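Local coordinates for GGDEF family protein (Vibrio cholerae, PDB 5GZS) that is the periplasmic part of a diguanylate cyclase, probably membrane-bound, that has two solute-binding-type modules, one holding arginine, and probably controls cyclic di-GMP synthesis, at residues 343-348 / 409-414. Sequence-based numbering, arbitrary orientation.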
loop_
_atom_site.group_PDB
_atom_site.type_symbol
_atom_site.label_atom_id
_atom_site.label_comp_id
_atom_site.label_asym_id
_atom_site.label_seq_id
_atom_site.Cartn_x
_atom_site.Cartn_y
_atom_site.Cartn_z
ATOM N N ASP A 343 8.162 -1.288 26.304
ATOM C CA ASP A 343 7.696 -0.456 25.199
ATOM C C ASP A 343 7.109 -1.366 24.117
ATOM O O ASP A 343 7.453 -2.548 24.039
ATOM C CB ASP A 343 8.835 0.410 24.637
ATOM C CG ASP A 343 8.453 1.128 23.337
ATOM O OD1 ASP A 343 7.350 1.716 23.294
ATOM O OD2 ASP A 343 9.251 1.093 22.361
ATOM N N PHE A 344 6.220 -0.821 23.300
ATOM C CA PHE A 344 5.694 -1.542 22.164
ATOM C C PHE A 344 6.771 -2.094 21.210
ATOM O O PHE A 344 6.587 -3.176 20.639
ATOM C CB PHE A 344 4.751 -0.652 21.366
ATOM C CG PHE A 344 4.551 -1.116 19.948
ATOM C CD1 PHE A 344 3.855 -2.296 19.681
ATOM C CD2 PHE A 344 5.049 -0.379 18.887
ATOM C CE1 PHE A 344 3.664 -2.739 18.376
ATOM C CE2 PHE A 344 4.857 -0.804 17.575
ATOM C CZ PHE A 344 4.167 -1.991 17.315
ATOM N N PHE A 345 7.879 -1.378 21.014
ATOM C CA PHE A 345 8.871 -1.856 20.033
ATOM C C PHE A 345 9.553 -3.097 20.591
ATOM O O PHE A 345 9.986 -3.960 19.835
ATOM C CB PHE A 345 9.901 -0.768 19.665
ATOM C CG PHE A 345 9.324 0.368 18.847
ATOM C CD1 PHE A 345 8.330 0.134 17.905
ATOM C CD2 PHE A 345 9.756 1.672 19.040
ATOM C CE1 PHE A 345 7.796 1.177 17.162
ATOM C CE2 PHE A 345 9.213 2.727 18.298
ATOM C CZ PHE A 345 8.238 2.480 17.360
ATOM N N GLU A 346 9.623 -3.217 21.915
ATOM C CA GLU A 346 10.271 -4.395 22.484
ATOM C C GLU A 346 9.437 -5.617 22.148
ATOM O O GLU A 346 9.950 -6.657 21.726
ATOM C CB GLU A 346 10.456 -4.254 23.985
ATOM C CG GLU A 346 11.146 -5.441 24.657
ATOM C CD GLU A 346 11.253 -5.248 26.166
ATOM O OE1 GLU A 346 10.395 -4.523 26.732
ATOM O OE2 GLU A 346 12.208 -5.779 26.776
ATOM N N GLU A 347 8.136 -5.471 22.300
ATOM C CA GLU A 347 7.235 -6.537 21.957
ATOM C C GLU A 347 7.386 -6.860 20.480
ATOM O O GLU A 347 7.534 -8.028 20.116
ATOM C CB GLU A 347 5.817 -6.126 22.317
ATOM C CG GLU A 347 4.685 -6.906 21.700
ATOM C CD GLU A 347 3.352 -6.376 22.220
ATOM O OE1 GLU A 347 2.348 -6.420 21.477
ATOM O OE2 GLU A 347 3.326 -5.900 23.382
ATOM N N LEU A 348 7.397 -5.828 19.639
ATOM C CA LEU A 348 7.453 -6.030 18.196
ATOM C C LEU A 348 8.647 -6.892 17.806
ATOM O O LEU A 348 8.521 -7.849 17.038
ATOM C CB LEU A 348 7.521 -4.687 17.463
ATOM C CG LEU A 348 7.686 -4.749 15.936
ATOM C CD1 LEU A 348 6.714 -5.758 15.309
ATOM C CD2 LEU A 348 7.459 -3.347 15.328
ATOM N N TYR A 409 8.100 -1.949 9.561
ATOM C CA TYR A 409 6.759 -2.265 10.088
ATOM C C TYR A 409 5.803 -1.066 10.171
ATOM O O TYR A 409 6.189 0.043 10.551
ATOM C CB TYR A 409 6.864 -2.898 11.471
ATOM C CG TYR A 409 5.634 -3.672 11.881
ATOM C CD1 TYR A 409 5.502 -5.016 11.558
ATOM C CD2 TYR A 409 4.604 -3.063 12.606
ATOM C CE1 TYR A 409 4.380 -5.741 11.939
ATOM C CE2 TYR A 409 3.464 -3.778 12.990
ATOM C CZ TYR A 409 3.361 -5.122 12.647
ATOM O OH TYR A 409 2.252 -5.860 13.007
ATOM N N GLN A 410 4.545 -1.304 9.815
ATOM C CA GLN A 410 3.503 -0.318 10.013
ATOM C C GLN A 410 2.498 -0.790 11.081
ATOM O O GLN A 410 1.854 -1.831 10.921
ATOM C CB GLN A 410 2.783 -0.026 8.700
ATOM C CG GLN A 410 1.718 1.058 8.847
ATOM C CD GLN A 410 1.121 1.484 7.523
ATOM O OE1 GLN A 410 1.790 2.108 6.686
ATOM N NE2 GLN A 410 -0.153 1.141 7.319
ATOM N N TYR A 411 2.363 -0.027 12.166
ATOM C CA TYR A 411 1.430 -0.394 13.232
ATOM C C TYR A 411 0.306 0.636 13.419
ATOM O O TYR A 411 0.135 1.554 12.609
ATOM C CB TYR A 411 2.188 -0.627 14.551
ATOM C CG TYR A 411 2.945 0.555 15.125
ATOM C CD1 TYR A 411 4.186 0.916 14.625
ATOM C CD2 TYR A 411 2.436 1.291 16.195
ATOM C CE1 TYR A 411 4.890 1.989 15.158
ATOM C CE2 TYR A 411 3.138 2.365 16.725
ATOM C CZ TYR A 411 4.364 2.702 16.206
ATOM O OH TYR A 411 5.072 3.760 16.715
ATOM N N ASP A 412 -0.470 0.476 14.483
ATOM C CA ASP A 412 -1.702 1.246 14.642
ATOM C C ASP A 412 -1.750 2.142 15.868
ATOM O O ASP A 412 -1.324 1.775 16.954
ATOM C CB ASP A 412 -2.893 0.292 14.677
ATOM C CG ASP A 412 -3.121 -0.393 13.341
ATOM O OD1 ASP A 412 -3.226 0.324 12.324
ATOM O OD2 ASP A 412 -3.169 -1.644 13.308
ATOM N N ILE A 413 -2.291 3.330 15.687
ATOM C CA ILE A 413 -2.550 4.201 16.809
ATOM C C ILE A 413 -4.072 4.362 16.924
ATOM O O ILE A 413 -4.755 4.596 15.919
ATOM C CB ILE A 413 -1.824 5.544 16.627
ATOM C CG1 ILE A 413 -0.357 5.393 17.019
ATOM C CG2 ILE A 413 -2.445 6.642 17.451
ATOM C CD1 ILE A 413 0.407 6.700 16.951
ATOM N N ALA A 414 -4.594 4.184 18.143
ATOM C CA ALA A 414 -6.021 4.346 18.447
ATOM C C ALA A 414 -6.222 5.192 19.680
ATOM O O ALA A 414 -5.253 5.569 20.351
ATOM C CB ALA A 414 -6.687 3.006 18.653
#
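Phe344, Phe345 and Leu348, at the start of helix 344-352, meet Tyr409 and Tyr411 on a chain that leaves strand 399-410 and runs on to strand 414-417. The backbones stay well apart, Leu348 and Tyr409 being nearest at 9.0 Å between CA atoms, and no hydrogen bond crosses, so side chains alone fill the gap. In this second solute-binding-type module residues 411-413 connect its two mixed sheets, consistent with one of the hinge crossings of the periplasmic binding-protein fold.

Phe344, Phe345 and Tyr411 form an aromatic cluster. With its CG tucked between backbone N and carbonyl carbon (chi1 62°), Tyr411 reaches back to the helix. Its flat ring gives apolar Phe344 a broad face: Phe344 CE2 lies over the centre, the planes inclined at 43°. Tyrosine's extra length carries OH to Phe345 CZ, 3.5 Å away. Phe345 crosses Tyr411 nearly at right angles and packs on Val339, Val380 and Ala313 of the sheet beneath, a largely apolar bed suiting phenylalanine. Asp343 is the N-cap: its short carboxylate folds back so that OD2 accepts from Phe345 N at 3.1 Å, an N-H with no preceding turn to bond to.

Branched Leu348 lays both methyls on one face of the Tyr409 ring, wide enough for the pair: CD2 is 3.9 Å from Tyr409 CG, while CD1 makes a CH-pi contact 4.0 Å from the ring centroid, only 10° off the normal.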